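PDB 3ZY2: putative gdp-fucose protein o-fucosyltransferase 1 from Caenorhabditis elegans, which is a putative glycosyltransferase of the GDP-fucose protein O-fucosyltransferase family (GT-B clan) and binds guanosine-5'-diphosphate. Local coordinates for residues A[11-16]-A[172-177]; A[22-27]-A[44-49]; A[61-66]-A[191-196]. All blocks are in the same frame, centred on the assembly; numbering follows the deposited sequence.

Contact 1 of 3, residues A[11-16]-A[172-177]; sequences IVFCPC and SSAPAP
The phenyl ring of Phe13 packs against Ala174 through its CD2-CE2 side. The methyl CB of Ala174 lies 3.7 Å from Phe13 CD2 and 3.8 Å from Phe13 CE2. The pyrrolidine ring of Pro175 brings its CD to 4.1 Å from Phe13 CB. With chi1 at 80°, Phe13 CG sits between the backbone N and the carbonyl carbon, on the side where Ala174 lies. Beyond the strand the carbonyl of Ser172 packs, by van der Waals contact, against the two cysteines. Ser172 O lies 3.5 Å from Cys14 CB and 3.4 Å from Cys16 CB, close to both arms of the disulfide that joins these residues. An inverse gamma turn at Pro15, closed by a weak bond from Cys16 N to Cys14 O, keeps the Cys-Pro-Cys link compact. The two segments leave neighbouring parallel strands at their C-terminal ends and then diverge, as in a Rossmann-like domain. Strand 10-13 runs between strands 40-42 and 168-171 in the six-stranded sheet. Ser172 OG is hydrogen-bonded to Ser116 O and Trp126 NE1, helix 122-128 touches the disulfide through Phe122 and Tyr125, and helix 20-37 reaches Phe13 through Val30 and Ala174 through Gln26.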
loop_
_atom_site.group_PDB
_atom_site.type_symbol
_atom_site.label_atom_id
_atom_site.label_comp_id
_atom_site.label_asym_id
_atom_site.label_seq_id
_atom_site.Cartn_x
_atom_site.Cartn_y
_atom_site.Cartn_z
ATOM N N ILE A 11 -5.889 19.363 2.864
ATOM C CA ILE A 11 -5.626 18.037 2.323
ATOM C C ILE A 11 -5.718 18.134 0.814
ATOM O O ILE A 11 -6.676 18.711 0.302
ATOM C CB ILE A 11 -6.656 16.997 2.829
ATOM C CG1 ILE A 11 -6.468 16.718 4.315
ATOM C CG2 ILE A 11 -6.575 15.682 2.040
ATOM C CD1 ILE A 11 -7.730 16.164 4.965
ATOM N N VAL A 12 -4.747 17.559 0.119
ATOM C CA VAL A 12 -4.782 17.467 -1.355
ATOM C C VAL A 12 -4.428 16.039 -1.728
ATOM O O VAL A 12 -3.615 15.395 -1.044
ATOM C CB VAL A 12 -3.850 18.515 -2.044
ATOM C CG1 VAL A 12 -2.372 18.327 -1.657
ATOM C CG2 VAL A 12 -4.042 18.489 -3.570
ATOM N N PHE A 13 -5.071 15.513 -2.765
ATOM C CA PHE A 13 -4.845 14.111 -3.138
ATOM C C PHE A 13 -5.082 13.886 -4.610
ATOM O O PHE A 13 -5.774 14.686 -5.276
ATOM C CB PHE A 13 -5.736 13.151 -2.305
ATOM C CG PHE A 13 -7.160 13.063 -2.802
ATOM C CD1 PHE A 13 -8.057 14.102 -2.572
ATOM C CD2 PHE A 13 -7.577 11.933 -3.527
ATOM C CE1 PHE A 13 -9.372 14.027 -3.065
ATOM C CE2 PHE A 13 -8.896 11.852 -4.035
ATOM C CZ PHE A 13 -9.778 12.899 -3.793
ATOM N N CYS A 14 -4.506 12.790 -5.096
ATOM C CA CYS A 14 -4.777 12.271 -6.430
ATOM C C CYS A 14 -5.797 11.141 -6.358
ATOM O O CYS A 14 -5.567 10.173 -5.612
ATOM C CB CYS A 14 -3.510 11.718 -7.074
ATOM S SG CYS A 14 -3.862 11.127 -8.751
ATOM N N PRO A 15 -6.892 11.233 -7.152
ATOM C CA PRO A 15 -7.774 10.081 -7.299
ATOM C C PRO A 15 -7.116 9.171 -8.328
ATOM O O PRO A 15 -7.543 9.094 -9.483
ATOM C CB PRO A 15 -9.081 10.683 -7.838
ATOM C CG PRO A 15 -8.695 11.953 -8.493
ATOM C CD PRO A 15 -7.304 12.359 -8.019
ATOM N N CYS A 16 -6.057 8.506 -7.888
ATOM C CA CYS A 16 -5.096 7.918 -8.815
ATOM C C CYS A 16 -5.348 6.453 -9.105
ATOM O O CYS A 16 -4.502 5.785 -9.697
ATOM C CB CYS A 16 -3.670 8.119 -8.275
ATOM S SG CYS A 16 -2.734 9.499 -9.012
ATOM N N SER A 172 -0.739 10.695 -2.582
ATOM C CA SER A 172 -0.764 10.268 -3.983
ATOM C C SER A 172 -1.788 9.167 -4.209
ATOM O O SER A 172 -2.235 8.950 -5.338
ATOM C CB SER A 172 0.611 9.849 -4.507
ATOM O OG SER A 172 0.739 10.214 -5.880
ATOM N N SER A 173 -2.185 8.500 -3.131
ATOM C CA SER A 173 -3.332 7.611 -3.183
ATOM C C SER A 173 -4.421 8.126 -2.257
ATOM O O SER A 173 -4.153 8.497 -1.122
ATOM C CB SER A 173 -2.940 6.197 -2.787
ATOM O OG SER A 173 -2.257 5.575 -3.856
ATOM N N ALA A 174 -5.656 8.100 -2.741
ATOM C CA ALA A 174 -6.777 8.637 -1.975
ATOM C C ALA A 174 -6.834 7.988 -0.594
ATOM O O ALA A 174 -6.844 6.749 -0.506
ATOM C CB ALA A 174 -8.074 8.400 -2.737
ATOM N N PRO A 175 -6.901 8.806 0.486
ATOM C CA PRO A 175 -6.967 8.237 1.836
ATOM C C PRO A 175 -8.388 7.797 2.184
ATOM O O PRO A 175 -9.039 8.355 3.094
ATOM C CB PRO A 175 -6.491 9.392 2.735
ATOM C CG PRO A 175 -6.840 10.611 1.987
ATOM C CD PRO A 175 -6.668 10.265 0.523
ATOM N N ALA A 176 -8.853 6.797 1.442
ATOM C CA ALA A 176 -10.237 6.328 1.533
ATOM C C ALA A 176 -10.320 4.879 1.108
ATOM O O ALA A 176 -9.564 4.442 0.250
ATOM C CB ALA A 176 -11.127 7.147 0.621
ATOM N N PRO A 177 -11.270 4.125 1.670
ATOM C CA PRO A 177 -11.453 2.751 1.221
ATOM C C PRO A 177 -11.909 2.630 -0.218
ATOM O O PRO A 177 -12.532 3.543 -0.777
ATOM C CB PRO A 177 -12.580 2.233 2.128
ATOM C CG PRO A 177 -12.518 3.055 3.318
ATOM C CD PRO A 177 -12.076 4.419 2.870
#

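Contact 2 of 3, residues A[22-27]-A[44-49]. With GDP (guanosine-5'-diphosphate), chain C.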
loop_
_atom_site.group_PDB
_atom_site.type_symbol
_atom_site.label_atom_id
_atom_site.label_comp_id
_atom_site.label_asym_id
_atom_site.label_seq_id
_atom_site.Cartn_x
_atom_site.Cartn_y
_atom_site.Cartn_z
ATOM N N ASN A 22 -14.453 4.662 -10.039
ATOM C CA ASN A 22 -13.527 4.408 -8.920
ATOM C C ASN A 22 -13.090 5.703 -8.224
ATOM O O ASN A 22 -12.988 5.755 -6.986
ATOM C CB ASN A 22 -12.249 3.670 -9.388
ATOM C CG ASN A 22 -12.480 2.223 -9.871
ATOM O OD1 ASN A 22 -11.502 1.542 -10.198
ATOM N ND2 ASN A 22 -13.727 1.765 -9.938
ATOM N N GLN A 23 -12.878 6.762 -9.003
ATOM C CA GLN A 23 -12.383 8.026 -8.474
ATOM C C GLN A 23 -13.442 8.661 -7.592
ATOM O O GLN A 23 -13.136 9.160 -6.494
ATOM C CB GLN A 23 -12.054 8.973 -9.606
ATOM C CG GLN A 23 -10.863 8.505 -10.437
ATOM C CD GLN A 23 -10.747 9.262 -11.725
ATOM O OE1 GLN A 23 -11.053 10.462 -11.789
ATOM N NE2 GLN A 23 -10.317 8.557 -12.796
ATOM N N VAL A 24 -14.695 8.654 -8.069
ATOM C CA VAL A 24 -15.794 9.204 -7.276
ATOM C C VAL A 24 -16.002 8.366 -6.014
ATOM O O VAL A 24 -16.226 8.912 -4.947
ATOM C CB VAL A 24 -17.093 9.300 -8.095
ATOM C CG1 VAL A 24 -18.263 9.748 -7.220
ATOM C CG2 VAL A 24 -16.906 10.297 -9.247
ATOM N N ASP A 25 -15.911 7.038 -6.142
ATOM C CA ASP A 25 -16.097 6.109 -5.010
ATOM C C ASP A 25 -15.118 6.432 -3.863
ATOM O O ASP A 25 -15.516 6.531 -2.690
ATOM C CB ASP A 25 -15.950 4.673 -5.524
ATOM C CG ASP A 25 -16.738 3.686 -4.717
ATOM O OD1 ASP A 25 -17.895 3.997 -4.350
ATOM O OD2 ASP A 25 -16.200 2.604 -4.448
ATOM N N GLN A 26 -13.857 6.672 -4.215
ATOM C CA GLN A 26 -12.859 7.021 -3.194
ATOM C C GLN A 26 -13.050 8.468 -2.739
ATOM O O GLN A 26 -12.866 8.778 -1.561
ATOM C CB GLN A 26 -11.439 6.803 -3.731
ATOM C CG GLN A 26 -11.057 5.333 -3.800
ATOM C CD GLN A 26 -9.557 5.158 -3.910
ATOM O OE1 GLN A 26 -8.968 5.505 -4.924
ATOM N NE2 GLN A 26 -8.930 4.634 -2.858
ATOM N N PHE A 27 -13.459 9.360 -3.639
ATOM C CA PHE A 27 -13.663 10.780 -3.282
ATOM C C PHE A 27 -14.696 10.969 -2.148
ATOM O O PHE A 27 -14.486 11.774 -1.255
ATOM C CB PHE A 27 -14.037 11.557 -4.564
ATOM C CG PHE A 27 -14.362 12.988 -4.352
ATOM C CD1 PHE A 27 -13.563 13.829 -3.580
ATOM C CD2 PHE A 27 -15.455 13.538 -5.010
ATOM C CE1 PHE A 27 -13.899 15.196 -3.422
ATOM C CE2 PHE A 27 -15.780 14.895 -4.870
ATOM C CZ PHE A 27 -14.992 15.720 -4.051
ATOM N N PRO A 44 -10.224 17.534 -6.017
ATOM C CA PRO A 44 -9.301 16.878 -6.935
ATOM C C PRO A 44 -9.604 17.197 -8.388
ATOM O O PRO A 44 -10.761 17.480 -8.735
ATOM C CB PRO A 44 -9.579 15.394 -6.691
ATOM C CG PRO A 44 -11.024 15.342 -6.294
ATOM C CD PRO A 44 -11.236 16.613 -5.462
ATOM N N ASN A 45 -8.584 17.166 -9.236
ATOM C CA ASN A 45 -8.841 16.993 -10.666
ATOM C C ASN A 45 -9.220 15.543 -10.865
ATOM O O ASN A 45 -8.564 14.622 -10.317
ATOM C CB ASN A 45 -7.594 17.285 -11.477
ATOM C CG ASN A 45 -7.237 18.759 -11.496
ATOM O OD1 ASN A 45 -8.116 19.651 -11.472
ATOM N ND2 ASN A 45 -5.940 19.029 -11.568
ATOM N N PHE A 46 -10.299 15.316 -11.602
ATOM C CA PHE A 46 -10.583 13.945 -12.046
ATOM C C PHE A 46 -9.737 13.577 -13.242
ATOM O O PHE A 46 -9.094 14.432 -13.819
ATOM C CB PHE A 46 -12.085 13.778 -12.322
ATOM C CG PHE A 46 -12.913 13.907 -11.074
ATOM C CD1 PHE A 46 -12.961 12.833 -10.181
ATOM C CD2 PHE A 46 -13.612 15.087 -10.780
ATOM C CE1 PHE A 46 -13.718 12.908 -8.983
ATOM C CE2 PHE A 46 -14.373 15.165 -9.560
ATOM C CZ PHE A 46 -14.417 14.072 -8.692
ATOM N N ILE A 47 -9.713 12.300 -13.581
ATOM C CA ILE A 47 -8.756 11.808 -14.548
ATOM C C ILE A 47 -9.463 11.021 -15.630
ATOM O O ILE A 47 -10.266 10.139 -15.341
ATOM C CB ILE A 47 -7.689 10.942 -13.846
ATOM C CG1 ILE A 47 -6.961 11.754 -12.757
ATOM C CG2 ILE A 47 -6.658 10.459 -14.869
ATOM C CD1 ILE A 47 -5.929 10.980 -11.950
ATOM N N GLU A 48 -9.141 11.345 -16.889
ATOM C CA GLU A 48 -9.646 10.635 -18.072
ATOM C C GLU A 48 -8.501 9.953 -18.772
ATOM O O GLU A 48 -7.446 10.552 -18.949
ATOM C CB GLU A 48 -10.318 11.616 -19.031
ATOM C CG GLU A 48 -11.692 12.066 -18.567
ATOM C CD GLU A 48 -12.345 13.017 -19.538
ATOM O OE1 GLU A 48 -11.788 13.309 -20.625
ATOM O OE2 GLU A 48 -13.428 13.511 -19.229
ATOM N N PHE A 49 -8.713 8.719 -19.200
ATOM C CA PHE A 49 -7.675 7.964 -19.878
ATOM C C PHE A 49 -7.923 7.711 -21.359
ATOM O O PHE A 49 -7.010 7.233 -22.052
ATOM C CB PHE A 49 -7.453 6.623 -19.182
ATOM C CG PHE A 49 -6.960 6.740 -17.776
ATOM C CD1 PHE A 49 -5.646 7.071 -17.497
ATOM C CD2 PHE A 49 -7.831 6.506 -16.717
ATOM C CE1 PHE A 49 -5.200 7.166 -16.181
ATOM C CE2 PHE A 49 -7.399 6.596 -15.390
ATOM C CZ PHE A 49 -6.083 6.923 -15.121
HETATM P PB GDP C . -16.458 0.421 -13.553
HETATM O O1B GDP C . -17.674 0.431 -14.403
HETATM O O2B GDP C . -16.345 0.363 -11.996
HETATM O O3B GDP C . -15.033 0.320 -14.374
HETATM O O3A GDP C . -16.543 2.124 -13.775
HETATM P PA GDP C . -15.211 3.207 -13.833
HETATM O O1A GDP C . -16.370 4.466 -14.162
HETATM O O2A GDP C . -14.296 3.283 -12.871
HETATM O "O5'" GDP C . -14.625 2.353 -15.298
HETATM C "C5'" GDP C . -15.609 2.750 -16.034
HETATM C "C4'" GDP C . -15.520 3.298 -17.259
HETATM O "O4'" GDP C . -15.671 2.923 -18.569
HETATM C "C3'" GDP C . -16.176 4.506 -17.064
HETATM O "O3'" GDP C . -15.531 6.013 -16.489
HETATM C "C2'" GDP C . -16.360 5.562 -18.979
HETATM O "O2'" GDP C . -15.105 6.056 -19.137
HETATM C "C1'" GDP C . -16.559 4.148 -19.495
HETATM N N9 GDP C . -17.809 3.891 -19.348
HETATM C C8 GDP C . -18.562 2.611 -18.286
HETATM N N7 GDP C . -19.697 3.046 -18.734
HETATM C C5 GDP C . -20.015 3.971 -19.551
HETATM C C6 GDP C . -21.255 4.852 -20.393
HETATM O O6 GDP C . -22.255 4.406 -20.064
HETATM N N1 GDP C . -20.732 5.579 -20.989
HETATM C C2 GDP C . -19.648 6.069 -21.349
HETATM N N2 GDP C . -19.372 6.801 -21.968
HETATM N N3 GDP C . -18.231 5.592 -20.847
HETATM C C4 GDP C . -18.573 4.520 -19.942
#
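Gln23 reaches from helix 22-27 to the backbone of Ile47 and takes both of its polar groups. Its OE1 accepts from Ile47 N at 2.9 Å, and its NE2 gives a nearly straight bond to Ile47 O at 3.0 Å (N-H...O 170°), so the two bonds fix the rotation of the amide. OE1 also lies in the plane of the Phe46 ring, at its edge, 3.4 Å from CD1, while NE2 has a further acceptor in Gly18 O. The hydrophobic packing is close as well. Phe46 turns an edge toward the face of Phe27 in an offset edge-to-face pair, planes at 81°, with CZ 3.9 Å from Phe27 CD2. Pro44 puts CG over one face of Phe27, off toward the rim, and CD 3.6 Å from Phe27 CE1. Toward Phe49 the contact is looser: this partly exposed ring comes no nearer than 4.4 Å, from CE2 to Gln23 NE2. Strand 46-48 runs nearly antiparallel to helix segment 22-27 (167°). At the helix's N-terminal end Asn22 N bonds guanosine-5'-diphosphate O2A at 3.2 Å, and Gly21 N bonds the nucleotide too, a phosphate site at a helix N terminus of the kind found in Rossmann-like domains.

Contact 3 of 3, residues A[61-66]-A[191-196]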
loop_
_atom_site.group_PDB
_atom_site.type_symbol
_atom_site.label_atom_id
_atom_site.label_comp_id
_atom_site.label_asym_id
_atom_site.label_seq_id
_atom_site.Cartn_x
_atom_site.Cartn_y
_atom_site.Cartn_z
ATOM N N PHE A 61 -15.791 21.603 -13.414
ATOM C CA PHE A 61 -16.292 21.309 -14.758
ATOM C C PHE A 61 -17.433 20.299 -14.656
ATOM O O PHE A 61 -18.394 20.351 -15.431
ATOM C CB PHE A 61 -15.162 20.775 -15.632
ATOM C CG PHE A 61 -15.493 20.736 -17.100
ATOM C CD1 PHE A 61 -15.696 21.914 -17.805
ATOM C CD2 PHE A 61 -15.597 19.516 -17.769
ATOM C CE1 PHE A 61 -16.001 21.896 -19.176
ATOM C CE2 PHE A 61 -15.894 19.482 -19.136
ATOM C CZ PHE A 61 -16.098 20.673 -19.827
ATOM N N LEU A 62 -17.344 19.423 -13.656
ATOM C CA LEU A 62 -18.279 18.292 -13.506
ATOM C C LEU A 62 -19.339 18.519 -12.438
ATOM O O LEU A 62 -20.486 18.158 -12.632
ATOM C CB LEU A 62 -17.515 17.009 -13.174
ATOM C CG LEU A 62 -16.476 16.583 -14.211
ATOM C CD1 LEU A 62 -15.832 15.309 -13.776
ATOM C CD2 LEU A 62 -17.138 16.407 -15.602
ATOM N N PHE A 63 -18.938 19.074 -11.302
ATOM C CA PHE A 63 -19.822 19.221 -10.134
ATOM C C PHE A 63 -19.832 20.643 -9.588
ATOM O O PHE A 63 -18.933 21.443 -9.874
ATOM C CB PHE A 63 -19.344 18.288 -9.024
ATOM C CG PHE A 63 -19.423 16.828 -9.351
ATOM C CD1 PHE A 63 -20.641 16.234 -9.588
ATOM C CD2 PHE A 63 -18.278 16.045 -9.358
ATOM C CE1 PHE A 63 -20.735 14.871 -9.850
ATOM C CE2 PHE A 63 -18.357 14.673 -9.611
ATOM C CZ PHE A 63 -19.594 14.086 -9.855
ATOM N N GLN A 64 -20.834 20.961 -8.767
ATOM C CA GLN A 64 -20.997 22.336 -8.235
ATOM C C GLN A 64 -20.261 22.501 -6.915
ATOM O O GLN A 64 -20.516 21.782 -5.966
ATOM C CB GLN A 64 -22.485 22.702 -8.085
ATOM C CG GLN A 64 -23.177 22.743 -9.424
ATOM C CD GLN A 64 -24.599 23.228 -9.366
ATOM O OE1 GLN A 64 -24.965 24.058 -8.525
ATOM N NE2 GLN A 64 -25.433 22.694 -10.268
ATOM N N VAL A 65 -19.333 23.458 -6.872
ATOM C CA VAL A 65 -18.574 23.732 -5.657
ATOM C C VAL A 65 -19.498 24.123 -4.500
ATOM O O VAL A 65 -19.329 23.638 -3.377
ATOM C CB VAL A 65 -17.494 24.800 -5.902
ATOM C CG1 VAL A 65 -16.809 25.181 -4.579
ATOM C CG2 VAL A 65 -16.474 24.296 -6.922
ATOM N N GLY A 66 -20.500 24.961 -4.776
ATOM C CA GLY A 66 -21.448 25.387 -3.746
ATOM C C GLY A 66 -22.124 24.247 -3.008
ATOM O O GLY A 66 -22.306 24.309 -1.784
ATOM N N LEU A 191 -22.797 15.842 -4.329
ATOM C CA LEU A 191 -22.194 15.926 -5.682
ATOM C C LEU A 191 -23.315 16.177 -6.678
ATOM O O LEU A 191 -24.035 15.256 -7.077
ATOM C CB LEU A 191 -21.411 14.657 -6.039
ATOM C CG LEU A 191 -20.261 14.289 -5.084
ATOM C CD1 LEU A 191 -19.458 13.138 -5.626
ATOM C CD2 LEU A 191 -19.333 15.441 -4.733
ATOM N N ARG A 192 -23.449 17.443 -7.064
ATOM C CA ARG A 192 -24.520 17.904 -7.948
ATOM C C ARG A 192 -23.864 18.304 -9.260
ATOM O O ARG A 192 -22.933 19.105 -9.260
ATOM C CB ARG A 192 -25.205 19.119 -7.326
ATOM C CG ARG A 192 -26.300 19.702 -8.224
ATOM C CD ARG A 192 -27.099 20.757 -7.508
ATOM N NE ARG A 192 -27.808 20.186 -6.356
ATOM C CZ ARG A 192 -28.457 20.897 -5.439
ATOM N NH1 ARG A 192 -28.513 22.225 -5.518
ATOM N NH2 ARG A 192 -29.052 20.269 -4.438
ATOM N N TRP A 193 -24.344 17.758 -10.378
ATOM C CA TRP A 193 -23.749 18.073 -11.678
ATOM C C TRP A 193 -23.711 19.559 -11.944
ATOM O O TRP A 193 -24.644 20.299 -11.607
ATOM C CB TRP A 193 -24.462 17.356 -12.837
ATOM C CG TRP A 193 -24.444 15.871 -12.627
ATOM C CD1 TRP A 193 -25.483 15.094 -12.187
ATOM C CD2 TRP A 193 -23.315 15.001 -12.761
ATOM N NE1 TRP A 193 -25.073 13.789 -12.069
ATOM C CE2 TRP A 193 -23.748 13.701 -12.410
ATOM C CE3 TRP A 193 -21.976 15.186 -13.150
ATOM C CZ2 TRP A 193 -22.883 12.587 -12.425
ATOM C CZ3 TRP A 193 -21.121 14.080 -13.179
ATOM C CH2 TRP A 193 -21.589 12.792 -12.830
ATOM N N SER A 194 -22.629 19.987 -12.594
ATOM C CA SER A 194 -22.495 21.387 -12.987
ATOM C C SER A 194 -23.720 21.804 -13.789
ATOM O O SER A 194 -24.406 20.962 -14.426
ATOM C CB SER A 194 -21.230 21.571 -13.823
ATOM O OG SER A 194 -21.330 20.817 -15.034
ATOM N N SER A 195 -24.023 23.089 -13.766
ATOM C CA SER A 195 -25.166 23.574 -14.513
ATOM C C SER A 195 -25.061 23.208 -15.995
ATOM O O SER A 195 -26.065 22.879 -16.620
ATOM C CB SER A 195 -25.318 25.077 -14.313
ATOM O OG SER A 195 -24.204 25.748 -14.850
ATOM N N ARG A 196 -23.855 23.234 -16.547
ATOM C CA ARG A 196 -23.660 22.882 -17.963
ATOM C C ARG A 196 -24.135 21.452 -18.242
ATOM O O ARG A 196 -24.833 21.203 -19.235
ATOM C CB ARG A 196 -22.194 23.058 -18.331
ATOM C CG ARG A 196 -21.862 22.765 -19.797
ATOM C CD ARG A 196 -20.343 22.757 -19.989
ATOM N NE ARG A 196 -19.685 21.862 -19.032
ATOM C CZ ARG A 196 -19.457 20.566 -19.233
ATOM N NH1 ARG A 196 -19.797 19.975 -20.375
ATOM N NH2 ARG A 196 -18.892 19.850 -18.282
HETATM O O HOH W 1 -21.341 19.132 -6.085
HETATM O O HOH W 2 -27.459 24.282 -7.093
#
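An isolated antiparallel beta bridge between Phe63 and Trp193 joins the turn between helices 59-62 and 65-68 to the chain just before helix 195-208, within this GT-B-clan protein. The two residues form a non-hydrogen-bonded pair, and the backbone bonds lie on either side of it: Ser194 N to Leu62 O and Gln64 N to Arg192 O, each 2.8 Å. The Gln64 side chain, extended beyond CG, adds a third bond from NE2 to Trp193 O, and two waters link Gln64 to Arg192, one through the backbones and one through the side chains. On the buried side the Phe63 and Trp193 side chains lie alongside each other and point the same way. Their rings form an offset stack, planes at 29°, with Phe63 CE1 over the indole face, 3.4 Å from Trp193 CZ3. Leu191 CB makes a CH-pi contact over one face of the Phe63 ring, opposite Leu62 CB. Trp193 NE1 bonds Glu343 OE1, and the indole packs on helix 315-324. The other end of the contact is more open to solvent. There the Arg196 guanidinium lies flat on the Phe61 ring, planes at 14°, in a cation-pi contact with Arg196 CZ 3.7 Å from the centroid of the Phe61 ring. The arginine chain bends at chi3 (52°), placing NE near the ring, and NH2 stands over the ring centre. Ser194, the N-cap of helix 195-208, also turns to Phe61: OG at 3.0 Å and Arg196 NH2 at 2.9 Å both donate to Phe61 O, approaching from opposite faces of its carbonyl plane.

From the N terminus, strand 10-13 opens contact 1, whose loop closes only at residues 172-177. Helix 20-37 follows the strand, and contact 2 (22-27 with 44-49) closes a short loop nested wholly inside that of contact 1. Contact 3 starts after contact 2 has closed, at residues 61-66, and ends at 191-196, so it crosses contact 1 along the chain. Contact 2 touches both of the others: Gln26 NE2 lies 3.2 Å from Ala176 O, a probable hydrogen bond, and Phe27 CE2 lies 3.6 Å from Leu191 CD2. Together they tie the first parallel sheet and helix 20-37 to the approach to helix 195-208, which leads on to the second parallel sheet.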